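Local coordinates for protein poly(ADP-ribose) glycohydrolase (Thermomonospora curvata, PDB 3SIG) that binds ADP-ribose and, as a bacterial poly(ADP-ribose) glycohydrolase, hydrolyses the glycosidic bonds that link the units of poly(ADP-ribose), at residues 117-121 with 153-157. Numbering follows the deposited sequence.
Sequences RSSGL and VPVFR
Ser119 and Val155 pair through a single antiparallel beta bridge, joining the link between helices 111-118 and 121-125 to strand 147-157 of the macrodomain-like mixed sheet. The pair is non-hydrogen-bonded and flanked by two main-chain bonds: Gly120 N gives to Pro154 O at 2.9 Å, and Phe156 N points almost straight (172°) at Ser118 O. The tight part lies here, around a glycine: a CB on Gly120 would crowd the Pro154 ring, and Val153 CG1 instead comes within 3.4 Å of Leu121 N. Phe156 CG lies between its own N and carbonyl carbon (chi1 49°), which turns the ring back under the link, with Ser118 O 4.0 Å above its centre. Packing is looser toward partly exposed Arg117, whose CB stays 5.1 Å from Arg157 CD. Arg157 suits this end because its long extended chain passes Ser118 before NE donates to Arg117 O, while NH2 forms a salt bridge with Glu10. With an alanine here, Glu10 would probably lose its cationic mate and Arg117 O one of its donors, Thr11 OG1 being another. At the other end, in an ST turn, Ser119 OG hydrogen-bonds Leu115 O and accepts from Leu121 N at 3.0 Å.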
loop_
_atom_site.group_PDB
_atom_site.type_symbol
_atom_site.label_atom_id
_atom_site.label_comp_id
_atom_site.label_asym_id
_atom_site.label_seq_id
_atom_site.Cartn_x
_atom_site.Cartn_y
_atom_site.Cartn_z
ATOM N N ARG A 117 1.343 10.111 6.085
ATOM C CA ARG A 117 1.878 10.916 7.163
ATOM C C ARG A 117 3.338 10.598 7.396
ATOM O O ARG A 117 4.051 11.386 8.022
ATOM C CB ARG A 117 1.142 10.619 8.477
ATOM C CG ARG A 117 -0.241 11.266 8.603
ATOM C CD ARG A 117 -0.792 11.327 10.047
ATOM N NE ARG A 117 -0.717 10.033 10.692
ATOM C CZ ARG A 117 -1.590 9.052 10.545
ATOM N NH1 ARG A 117 -2.679 9.208 9.806
ATOM N NH2 ARG A 117 -1.355 7.893 11.126
ATOM N N SER A 118 3.795 9.429 6.976
ATOM C CA SER A 118 5.080 8.873 7.430
ATOM C C SER A 118 6.153 8.807 6.373
ATOM O O SER A 118 7.224 8.267 6.665
ATOM C CB SER A 118 4.855 7.454 7.960
ATOM O OG SER A 118 3.841 7.422 8.950
ATOM N N SER A 119 5.890 9.301 5.170
ATOM C CA SER A 119 6.786 9.020 4.056
ATOM C C SER A 119 6.655 10.091 2.991
ATOM O O SER A 119 5.883 11.051 3.163
ATOM C CB SER A 119 6.439 7.655 3.424
ATOM O OG SER A 119 5.236 7.721 2.679
ATOM N N GLY A 120 7.347 9.905 1.875
ATOM C CA GLY A 120 7.138 10.740 0.711
ATOM C C GLY A 120 6.040 10.304 -0.241
ATOM O O GLY A 120 5.932 10.858 -1.337
ATOM N N LEU A 121 5.193 9.393 0.204
ATOM C CA LEU A 121 4.208 8.829 -0.707
ATOM C C LEU A 121 3.304 9.878 -1.327
ATOM O O LEU A 121 2.992 9.801 -2.505
ATOM C CB LEU A 121 3.372 7.783 0.014
ATOM C CG LEU A 121 2.291 7.108 -0.836
ATOM C CD1 LEU A 121 2.857 6.387 -2.067
ATOM C CD2 LEU A 121 1.501 6.158 0.064
ATOM N N VAL A 153 10.483 5.384 -2.282
ATOM C CA VAL A 153 9.869 6.416 -1.468
ATOM C C VAL A 153 10.525 6.392 -0.093
ATOM O O VAL A 153 10.538 5.362 0.599
ATOM C CB VAL A 153 8.359 6.167 -1.318
ATOM C CG1 VAL A 153 7.750 7.192 -0.403
ATOM C CG2 VAL A 153 7.694 6.202 -2.688
ATOM N N PRO A 154 11.027 7.539 0.382
ATOM C CA PRO A 154 11.610 7.569 1.714
ATOM C C PRO A 154 10.513 7.505 2.785
ATOM O O PRO A 154 9.488 8.193 2.679
ATOM C CB PRO A 154 12.373 8.903 1.735
ATOM C CG PRO A 154 11.728 9.724 0.711
ATOM C CD PRO A 154 11.200 8.802 -0.335
ATOM N N VAL A 155 10.755 6.699 3.804
ATOM C CA VAL A 155 9.903 6.554 4.979
ATOM C C VAL A 155 10.693 7.101 6.144
ATOM O O VAL A 155 11.850 6.711 6.362
ATOM C CB VAL A 155 9.544 5.081 5.227
ATOM C CG1 VAL A 155 8.656 4.931 6.447
ATOM C CG2 VAL A 155 8.855 4.503 4.026
ATOM N N PHE A 156 10.083 8.008 6.890
ATOM C CA PHE A 156 10.803 8.775 7.908
ATOM C C PHE A 156 10.017 8.978 9.201
ATOM O O PHE A 156 10.432 9.823 10.020
ATOM C CB PHE A 156 11.312 10.124 7.330
ATOM C CG PHE A 156 10.260 10.920 6.583
ATOM C CD1 PHE A 156 10.234 10.917 5.199
ATOM C CD2 PHE A 156 9.317 11.682 7.258
ATOM C CE1 PHE A 156 9.277 11.641 4.513
ATOM C CE2 PHE A 156 8.349 12.394 6.571
ATOM C CZ PHE A 156 8.326 12.361 5.201
ATOM N N ARG A 157 8.959 8.195 9.458
ATOM C CA ARG A 157 8.328 8.157 10.776
ATOM C C ARG A 157 8.103 6.728 11.215
ATOM O O ARG A 157 7.915 5.835 10.353
ATOM C CB ARG A 157 6.981 8.890 10.841
ATOM C CG ARG A 157 7.010 10.345 10.501
ATOM C CD ARG A 157 5.678 11.007 10.834
ATOM N NE ARG A 157 5.628 12.332 10.264
ATOM C CZ ARG A 157 5.953 13.420 10.931
ATOM N NH1 ARG A 157 6.326 13.342 12.189
ATOM N NH2 ARG A 157 5.903 14.596 10.329
#